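Local coordinates for protein cytochrome c, mono-and diheme variant (Methylophaga aminisulfidivorans MP, PDB 7C90) that probably carries electrons through a covalently bound heme c, as a cytochrome cL of the methanol oxidation system of a marine methylotrophic bacterium, at residues 57-60 / 61-65; 118-121 / 122-126; 145-148 / 149-153. All coordinates share one frame; numbering follows the deposited sequence.

Contact 1 of 3, residues 57-60 / 61-65; sequences EAVE and HFLNT
H61 starts the second half of helix 57-65. Its N gives a hydrogen bond of 2.8 Å to E57 O, the usual bond from one residue to the fourth before it. The imidazole lies near L69, and its NE2 is hydrogen-bonded to E67. T65 OG1 lies above one face of this ring, displaced from its centre.

F62 N bonds to A58 O at 2.8 Å, with a bent N-H...O angle of 144°. F62 CG is anti to the backbone N (chi1 178°), which carries the ring off the helix to meet the ring of F121 and to touch L145 of helix 141-153. V59 packs on that helix too, through K141, D142 and L145. Helix 57-65 is therefore amphipathic. Its inner side, with A58, V59 and F62, lies against the body of the cytochrome c domain, while E57, E60 and N64 are exposed.

L63 N bonds to V59 O at 2.9 Å. The L63 side chain folds back beside its own backbone N, and its CG comes to 3.3 Å from V59 O. Its CD1 reaches V59 CG1 at 4.2 Å, a light apolar contact one turn apart.

N64 runs beside E60, both side chains pointing the same way. The amide and the carboxylate planes are nearly perpendicular, at 89°. N64 ND2 is 3.0 Å from E60 O, but the angle is too poor for a hydrogen bond. The backbone bond from N64 N to E60 O is weak, at 3.3 Å.

T65 turns its hydroxyl back to the preceding turn. OG1 donates to H61 O at 2.8 Å, coming from above the carbonyl plane, and it is also hydrogen-bonded to E67 N.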
loop_
_atom_site.group_PDB
_atom_site.type_symbol
_atom_site.label_atom_id
_atom_site.label_comp_id
_atom_site.label_asym_id
_atom_site.label_seq_id
_atom_site.Cartn_x
_atom_site.Cartn_y
_atom_site.Cartn_z
ATOM N N GLU A 57 -11.429 -26.886 -20.166
ATOM C CA GLU A 57 -12.556 -27.589 -19.509
ATOM C C GLU A 57 -12.837 -26.932 -18.143
ATOM O O GLU A 57 -14.007 -26.760 -17.810
ATOM C CB GLU A 57 -12.215 -29.073 -19.373
ATOM C CG GLU A 57 -13.244 -29.852 -18.572
ATOM C CD GLU A 57 -12.848 -31.265 -18.182
ATOM O OE1 GLU A 57 -11.674 -31.637 -18.378
ATOM O OE2 GLU A 57 -13.718 -31.975 -17.646
ATOM N N ALA A 58 -11.803 -26.597 -17.363
ATOM C CA ALA A 58 -11.946 -25.904 -16.062
ATOM C C ALA A 58 -12.672 -24.568 -16.263
ATOM O O ALA A 58 -13.608 -24.263 -15.491
ATOM C CB ALA A 58 -10.609 -25.721 -15.404
ATOM N N VAL A 59 -12.312 -23.800 -17.287
ATOM C CA VAL A 59 -12.953 -22.473 -17.503
ATOM C C VAL A 59 -14.413 -22.704 -17.909
ATOM O O VAL A 59 -15.313 -22.052 -17.328
ATOM C CB VAL A 59 -12.160 -21.621 -18.506
ATOM C CG1 VAL A 59 -12.975 -20.451 -19.030
ATOM C CG2 VAL A 59 -10.837 -21.148 -17.906
ATOM N N GLU A 60 -14.681 -23.600 -18.851
ATOM C CA GLU A 60 -16.087 -23.824 -19.304
ATOM C C GLU A 60 -16.905 -24.313 -18.096
ATOM O O GLU A 60 -18.023 -23.782 -17.849
ATOM C CB GLU A 60 -16.130 -24.758 -20.518
ATOM C CG GLU A 60 -17.542 -25.066 -21.005
ATOM C CD GLU A 60 -17.635 -26.152 -22.073
ATOM O OE1 GLU A 60 -16.770 -26.175 -22.972
ATOM O OE2 GLU A 60 -18.570 -26.989 -21.994
ATOM N N HIS A 61 -16.355 -25.239 -17.317
ATOM C CA HIS A 61 -17.017 -25.783 -16.100
ATOM C C HIS A 61 -17.320 -24.627 -15.126
ATOM O O HIS A 61 -18.450 -24.559 -14.573
ATOM C CB HIS A 61 -16.165 -26.858 -15.429
ATOM C CG HIS A 61 -16.882 -27.537 -14.309
ATOM N ND1 HIS A 61 -17.992 -28.331 -14.525
ATOM C CD2 HIS A 61 -16.686 -27.520 -12.972
ATOM C CE1 HIS A 61 -18.426 -28.799 -13.378
ATOM N NE2 HIS A 61 -17.641 -28.322 -12.409
ATOM N N PHE A 62 -16.353 -23.727 -14.949
ATOM C CA PHE A 62 -16.450 -22.640 -13.953
ATOM C C PHE A 62 -17.548 -21.678 -14.391
ATOM O O PHE A 62 -18.369 -21.309 -13.524
ATOM C CB PHE A 62 -15.117 -21.926 -13.718
ATOM C CG PHE A 62 -15.250 -20.797 -12.725
ATOM C CD1 PHE A 62 -15.313 -21.065 -11.370
ATOM C CD2 PHE A 62 -15.424 -19.494 -13.148
ATOM C CE1 PHE A 62 -15.460 -20.043 -10.447
ATOM C CE2 PHE A 62 -15.603 -18.468 -12.222
ATOM C CZ PHE A 62 -15.615 -18.748 -10.875
ATOM N N LEU A 63 -17.571 -21.298 -15.670
ATOM C CA LEU A 63 -18.547 -20.300 -16.181
ATOM C C LEU A 63 -19.971 -20.838 -15.984
ATOM O O LEU A 63 -20.878 -19.999 -15.817
ATOM C CB LEU A 63 -18.280 -19.955 -17.650
ATOM C CG LEU A 63 -16.938 -19.280 -17.931
ATOM C CD1 LEU A 63 -16.844 -18.842 -19.380
ATOM C CD2 LEU A 63 -16.724 -18.114 -16.990
ATOM N N ASN A 64 -20.146 -22.161 -15.946
ATOM C CA ASN A 64 -21.478 -22.821 -15.849
ATOM C C ASN A 64 -21.891 -23.046 -14.396
ATOM O O ASN A 64 -23.093 -23.068 -14.159
ATOM C CB ASN A 64 -21.504 -24.166 -16.579
ATOM C CG ASN A 64 -21.546 -24.005 -18.084
ATOM O OD1 ASN A 64 -22.319 -23.201 -18.607
ATOM N ND2 ASN A 64 -20.716 -24.762 -18.787
ATOM N N THR A 65 -20.943 -23.291 -13.483
ATOM C CA THR A 65 -21.235 -23.859 -12.137
ATOM C C THR A 65 -20.616 -23.044 -11.003
ATOM O O THR A 65 -21.000 -23.291 -9.839
ATOM C CB THR A 65 -20.708 -25.295 -12.000
ATOM O OG1 THR A 65 -19.272 -25.267 -12.005
ATOM C CG2 THR A 65 -21.232 -26.199 -13.096
#

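Contact 2 of 3, residues 118-121 / 122-126; sequences KGLF and ETIYG. With HEC (heme c), chain E.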
loop_
_atom_site.group_PDB
_atom_site.type_symbol
_atom_site.label_atom_id
_atom_site.label_comp_id
_atom_site.label_asym_id
_atom_site.label_seq_id
_atom_site.Cartn_x
_atom_site.Cartn_y
_atom_site.Cartn_z
ATOM N N LYS A 118 -16.850 -18.585 -6.683
ATOM C CA LYS A 118 -17.491 -17.594 -7.591
ATOM C C LYS A 118 -17.076 -16.193 -7.140
ATOM O O LYS A 118 -16.691 -15.389 -7.977
ATOM C CB LYS A 118 -19.011 -17.726 -7.592
ATOM C CG LYS A 118 -19.751 -16.652 -8.392
ATOM C CD LYS A 118 -21.176 -17.056 -8.681
ATOM C CE LYS A 118 -21.970 -16.035 -9.464
ATOM N NZ LYS A 118 -22.134 -14.773 -8.712
ATOM N N GLY A 119 -17.133 -15.914 -5.837
ATOM C CA GLY A 119 -16.752 -14.585 -5.328
ATOM C C GLY A 119 -15.268 -14.303 -5.534
ATOM O O GLY A 119 -14.930 -13.204 -5.976
ATOM N N LEU A 120 -14.403 -15.267 -5.235
ATOM C CA LEU A 120 -12.931 -15.125 -5.359
ATOM C C LEU A 120 -12.586 -14.786 -6.803
ATOM O O LEU A 120 -11.759 -13.878 -7.001
ATOM C CB LEU A 120 -12.242 -16.421 -4.932
ATOM C CG LEU A 120 -10.714 -16.394 -4.922
ATOM C CD1 LEU A 120 -10.172 -15.237 -4.112
ATOM C CD2 LEU A 120 -10.185 -17.721 -4.397
ATOM N N PHE A 121 -13.144 -15.520 -7.766
ATOM C CA PHE A 121 -12.899 -15.245 -9.202
ATOM C C PHE A 121 -13.340 -13.785 -9.474
ATOM O O PHE A 121 -12.560 -13.011 -10.038
ATOM C CB PHE A 121 -13.620 -16.250 -10.094
ATOM C CG PHE A 121 -13.415 -15.980 -11.554
ATOM C CD1 PHE A 121 -14.252 -15.103 -12.239
ATOM C CD2 PHE A 121 -12.377 -16.575 -12.241
ATOM C CE1 PHE A 121 -14.031 -14.813 -13.578
ATOM C CE2 PHE A 121 -12.176 -16.299 -13.590
ATOM C CZ PHE A 121 -13.001 -15.423 -14.247
ATOM N N GLU A 122 -14.513 -13.372 -8.986
ATOM C CA GLU A 122 -15.024 -11.989 -9.255
ATOM C C GLU A 122 -14.019 -10.977 -8.738
ATOM O O GLU A 122 -13.783 -10.007 -9.450
ATOM C CB GLU A 122 -16.403 -11.732 -8.645
ATOM C CG GLU A 122 -17.461 -12.578 -9.309
ATOM C CD GLU A 122 -18.738 -12.787 -8.504
ATOM O OE1 GLU A 122 -18.690 -12.668 -7.252
ATOM O OE2 GLU A 122 -19.777 -13.093 -9.132
ATOM N N THR A 123 -13.465 -11.188 -7.545
ATOM C CA THR A 123 -12.579 -10.199 -6.898
ATOM C C THR A 123 -11.314 -10.108 -7.766
ATOM O O THR A 123 -10.835 -9.001 -8.043
ATOM C CB THR A 123 -12.337 -10.555 -5.429
ATOM O OG1 THR A 123 -13.555 -10.471 -4.696
ATOM C CG2 THR A 123 -11.285 -9.675 -4.791
ATOM N N ILE A 124 -10.783 -11.231 -8.204
ATOM C CA ILE A 124 -9.533 -11.246 -9.010
ATOM C C ILE A 124 -9.838 -10.666 -10.389
ATOM O O ILE A 124 -9.084 -9.749 -10.849
ATOM C CB ILE A 124 -8.922 -12.654 -9.091
ATOM C CG1 ILE A 124 -8.559 -13.156 -7.689
ATOM C CG2 ILE A 124 -7.717 -12.646 -10.014
ATOM C CD1 ILE A 124 -8.256 -14.655 -7.617
ATOM N N TYR A 125 -10.862 -11.181 -11.060
ATOM C CA TYR A 125 -11.163 -10.773 -12.456
ATOM C C TYR A 125 -11.438 -9.258 -12.516
ATOM O O TYR A 125 -10.780 -8.568 -13.364
ATOM C CB TYR A 125 -12.283 -11.663 -13.001
ATOM C CG TYR A 125 -12.575 -11.452 -14.448
ATOM C CD1 TYR A 125 -11.843 -12.074 -15.446
ATOM C CD2 TYR A 125 -13.567 -10.574 -14.821
ATOM C CE1 TYR A 125 -12.111 -11.825 -16.785
ATOM C CE2 TYR A 125 -13.851 -10.326 -16.151
ATOM C CZ TYR A 125 -13.128 -10.948 -17.139
ATOM O OH TYR A 125 -13.443 -10.657 -18.443
ATOM N N GLY A 126 -12.385 -8.779 -11.683
ATOM C CA GLY A 126 -12.980 -7.424 -11.708
ATOM C C GLY A 126 -12.282 -6.443 -10.782
ATOM O O GLY A 126 -12.533 -5.270 -10.906
HETATM FE FE HEC E . -5.189 -8.301 -4.159
HETATM C CHA HEC E . -7.703 -7.487 -1.951
HETATM C CHB HEC E . -6.388 -11.430 -4.405
HETATM C CHC HEC E . -2.988 -8.881 -6.730
HETATM C CHD HEC E . -3.575 -5.400 -3.387
HETATM N NA HEC E . -6.810 -9.245 -3.341
HETATM C C1A HEC E . -7.693 -8.823 -2.460
HETATM C C2A HEC E . -8.737 -9.799 -2.083
HETATM C C3A HEC E . -8.366 -10.972 -2.856
HETATM C C4A HEC E . -7.124 -10.532 -3.531
HETATM C CMA HEC E . -8.952 -12.339 -2.912
HETATM C CAA HEC E . -9.899 -9.628 -1.179
HETATM C CBA HEC E . -9.509 -10.427 0.053
HETATM C CGA HEC E . -10.615 -10.481 1.055
HETATM O O1A HEC E . -11.787 -10.305 0.674
HETATM O O2A HEC E . -10.275 -10.624 2.258
HETATM N NB HEC E . -4.776 -9.904 -5.356
HETATM C C1B HEC E . -5.297 -11.098 -5.280
HETATM C C2B HEC E . -4.738 -12.091 -6.221
HETATM C C3B HEC E . -3.740 -11.307 -6.943
HETATM C C4B HEC E . -3.856 -9.990 -6.334
HETATM C CMB HEC E . -5.123 -13.535 -6.367
HETATM C CAB HEC E . -2.823 -11.786 -8.071
HETATM C CBB HEC E . -3.589 -12.068 -9.316
HETATM N NC HEC E . -3.570 -7.317 -4.909
HETATM C C1C HEC E . -2.844 -7.679 -5.975
HETATM C C2C HEC E . -1.733 -6.775 -6.322
HETATM C C3C HEC E . -1.921 -5.729 -5.310
HETATM C C4C HEC E . -3.053 -6.154 -4.500
HETATM C CMC HEC E . -0.763 -6.974 -7.435
HETATM C CAC HEC E . -0.969 -4.570 -5.159
HETATM C CBC HEC E . -0.772 -3.770 -6.417
HETATM N ND HEC E . -5.568 -6.737 -2.861
HETATM C C1D HEC E . -4.819 -5.667 -2.667
HETATM C C2D HEC E . -5.363 -4.697 -1.737
HETATM C C3D HEC E . -6.601 -5.296 -1.301
HETATM C C4D HEC E . -6.617 -6.531 -2.089
HETATM C CMD HEC E . -4.765 -3.392 -1.373
HETATM C CAD HEC E . -7.643 -4.749 -0.416
HETATM C CBD HEC E . -8.666 -4.158 -1.398
HETATM C CGD HEC E . -10.075 -3.956 -0.869
HETATM O O1D HEC E . -10.277 -3.986 0.358
HETATM O O2D HEC E . -11.026 -3.717 -1.663
HETATM O O HOH W 1 -20.983 -13.763 -6.051
#
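One wall of the heme c pocket is formed here by helix 117-126 of the cytochrome c domain. L120, T123 and I124 face the porphyrin. L120 CD1 is 3.4 Å from the heme methyl CMA, and I124 CD1 is 3.6 Å from the methyl CMB. L120 CD1 also meets I124 CD1, one turn on, at 4.0 Å. T123 lays its methyl CG2 against the pyrrole carbon C2A and turns OG1 to N114, a heme-binding residue, and to T39.

Another side of the helix carries charge. K118 NZ and E122 OE2 form a salt bridge of 2.9 Å. The ammonium meets OE2 on its syn side, 22° out of the carboxylate plane. The lysine chain is extended until a bend at chi4 (-64°) brings NZ round to the glutamate. A water accepts from K118 NZ and donates to E122 OE1, closing a second path between the two. E122 OE1 also has a salt bridge to K113, and OE2 a hydrogen bond from R37 N. Several bonds thus fix the rotation of this buried carboxylate, and the two lysines probably favour its charged form. A leucine in place of E122 would probably leave the ammonium groups of K118 and K113 without the carboxylate they share.

F121 and Y125 run side by side, pointing the same way. Their rings are near parallel, at 14°, but displaced, with little overlap. Y125 CB gives an off-centre CH-pi approach to the F121 ring, and ring atoms also meet, at F121 CZ and Y125 CD1. Y125 OH goes on to F49 O and D46 O. The closest side-chain carbons of the two residues are F121 CE1 and Y125 CB, at 3.6 Å.

Contact 3 of 3, residues 145-148 / 149-153; sequences LHIM and AWVRS
A149 N bonds to L145 O at 2.9 Å, the first of four regular backbone hydrogen bonds that join successive turns of helix 141-153. This is a largely buried helix of the cytochrome c domain, packed against helices 57-65, 74-87 and 117-126. Helix 74-87 leads into the heme-binding cysteines C88 and C91. Its packing on helix 141-153, with I147 on L83 and W150 on F84, corresponds to the contact of N-terminal and C-terminal helices characteristic of class I cytochromes c. The bonds from W150 N to H146 O, V151 N to I147 O and R152 N to M148 O are of similar length. All four are close to straight at the hydrogen.

Apolar contact between side chains one turn apart is slight. I147 CG2 meets V151 CG2 at 4.2 Å. The larger groups turn outward to other parts of the fold. I147 touches the heme. M148 is bent at chi3 (57°) and packs on L120, F121 and I124. L145 rests on Y70.

The aromatic rings end on other parts of the fold. W150 has CG anti to its N (chi1 -180°), which swings the indole out toward F84. I147 O lies at the edge of the indole, near its plane. The H146 ring meets that of Y70, and its ND1 is hydrogen-bonded to D142 O.

R152 carries the charged contacts. Its CG passes 3.4 Å from M148 O, and the chain then bends at chi2. The guanidinium forms a salt bridge with D117, a hydrogen bond to N114 O and a cation-pi contact with W164. Several partners thus satisfy this buried charge.

At the end of the helix, S153 turns its hydroxyl back to the chain. S153 OG donates to W150 O at 2.6 Å.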
loop_
_atom_site.group_PDB
_atom_site.type_symbol
_atom_site.label_atom_id
_atom_site.label_comp_id
_atom_site.label_asym_id
_atom_site.label_seq_id
_atom_site.Cartn_x
_atom_site.Cartn_y
_atom_site.Cartn_z
ATOM N N LEU A 145 -7.992 -19.310 -12.450
ATOM C CA LEU A 145 -8.451 -20.539 -11.744
ATOM C C LEU A 145 -7.242 -21.309 -11.183
ATOM O O LEU A 145 -7.351 -21.879 -10.112
ATOM C CB LEU A 145 -9.267 -21.410 -12.699
ATOM C CG LEU A 145 -10.552 -20.779 -13.212
ATOM C CD1 LEU A 145 -11.208 -21.666 -14.259
ATOM C CD2 LEU A 145 -11.494 -20.538 -12.056
ATOM N N HIS A 146 -6.118 -21.336 -11.884
ATOM C CA HIS A 146 -4.852 -21.928 -11.369
ATOM C C HIS A 146 -4.441 -21.224 -10.077
ATOM O O HIS A 146 -4.159 -21.896 -9.047
ATOM C CB HIS A 146 -3.765 -21.839 -12.439
ATOM C CG HIS A 146 -3.857 -22.930 -13.445
ATOM N ND1 HIS A 146 -4.532 -22.807 -14.613
ATOM C CD2 HIS A 146 -3.346 -24.174 -13.438
ATOM C CE1 HIS A 146 -4.396 -23.911 -15.323
ATOM N NE2 HIS A 146 -3.686 -24.777 -14.612
ATOM N N ILE A 147 -4.417 -19.896 -10.115
ATOM C CA ILE A 147 -4.005 -19.081 -8.935
ATOM C C ILE A 147 -4.976 -19.375 -7.809
ATOM O O ILE A 147 -4.550 -19.464 -6.657
ATOM C CB ILE A 147 -3.944 -17.580 -9.291
ATOM C CG1 ILE A 147 -2.806 -17.295 -10.280
ATOM C CG2 ILE A 147 -3.832 -16.740 -8.025
ATOM C CD1 ILE A 147 -2.742 -15.854 -10.761
ATOM N N MET A 148 -6.268 -19.420 -8.125
ATOM C CA MET A 148 -7.307 -19.693 -7.099
ATOM C C MET A 148 -7.080 -21.072 -6.464
ATOM O O MET A 148 -7.105 -21.148 -5.211
ATOM C CB MET A 148 -8.703 -19.606 -7.686
ATOM C CG MET A 148 -9.120 -18.158 -7.898
ATOM S SD MET A 148 -10.556 -18.044 -8.994
ATOM C CE MET A 148 -11.775 -19.044 -8.161
ATOM N N ALA A 149 -6.849 -22.119 -7.250
ATOM C CA ALA A 149 -6.586 -23.465 -6.662
ATOM C C ALA A 149 -5.402 -23.364 -5.689
ATOM O O ALA A 149 -5.508 -23.886 -4.565
ATOM C CB ALA A 149 -6.331 -24.503 -7.724
ATOM N N TRP A 150 -4.330 -22.659 -6.055
ATOM C CA TRP A 150 -3.126 -22.542 -5.179
ATOM C C TRP A 150 -3.495 -21.793 -3.901
ATOM O O TRP A 150 -3.070 -22.206 -2.826
ATOM C CB TRP A 150 -1.928 -21.905 -5.921
ATOM C CG TRP A 150 -0.757 -21.823 -5.004
ATOM C CD1 TRP A 150 0.115 -22.822 -4.682
ATOM C CD2 TRP A 150 -0.435 -20.715 -4.154
ATOM N NE1 TRP A 150 0.981 -22.392 -3.723
ATOM C CE2 TRP A 150 0.662 -21.118 -3.361
ATOM C CE3 TRP A 150 -0.978 -19.437 -3.977
ATOM C CZ2 TRP A 150 1.254 -20.268 -2.428
ATOM C CZ3 TRP A 150 -0.412 -18.613 -3.030
ATOM C CH2 TRP A 150 0.695 -19.017 -2.274
ATOM N N VAL A 151 -4.249 -20.696 -3.995
ATOM C CA VAL A 151 -4.657 -19.896 -2.812
ATOM C C VAL A 151 -5.454 -20.802 -1.864
ATOM O O VAL A 151 -5.254 -20.686 -0.606
ATOM C CB VAL A 151 -5.435 -18.622 -3.220
ATOM C CG1 VAL A 151 -6.072 -17.943 -2.026
ATOM C CG2 VAL A 151 -4.554 -17.610 -3.961
ATOM N N ARG A 152 -6.340 -21.660 -2.398
ATOM C CA ARG A 152 -7.136 -22.558 -1.518
ATOM C C ARG A 152 -6.208 -23.610 -0.883
ATOM O O ARG A 152 -6.417 -23.894 0.257
ATOM C CB ARG A 152 -8.285 -23.215 -2.275
ATOM C CG ARG A 152 -9.293 -22.227 -2.823
ATOM C CD ARG A 152 -9.840 -21.253 -1.795
ATOM N NE ARG A 152 -11.054 -20.686 -2.357
ATOM C CZ ARG A 152 -11.692 -19.611 -1.917
ATOM N NH1 ARG A 152 -11.240 -18.930 -0.882
ATOM N NH2 ARG A 152 -12.767 -19.200 -2.560
ATOM N N SER A 153 -5.178 -24.073 -1.585
ATOM C CA SER A 153 -4.295 -25.196 -1.169
ATOM C C SER A 153 -3.459 -24.783 0.048
ATOM O O SER A 153 -3.082 -25.674 0.812
ATOM C CB SER A 153 -3.416 -25.646 -2.313
ATOM O OG SER A 153 -2.351 -24.709 -2.552
#

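Contacts 2 and 3 are buried, while contact 1 is partly buried near the surface. Helices 117-126 and 141-153 pack directly on each other, and L120 of contact 2 touches R152 of contact 3. Contact 1 adds helix 57-65 to this pair, its inner side touching both helices. Both inner contacts reach the heme, contact 2 through three residues and contact 3 through one. Their chemistry differs accordingly. Contact 2 holds a salt bridge within its own helix. Contact 3 sends its arginine to partners elsewhere. The outward glutamates of contact 1 form no salt bridge within the helix; E60 and N64 merely lie side by side.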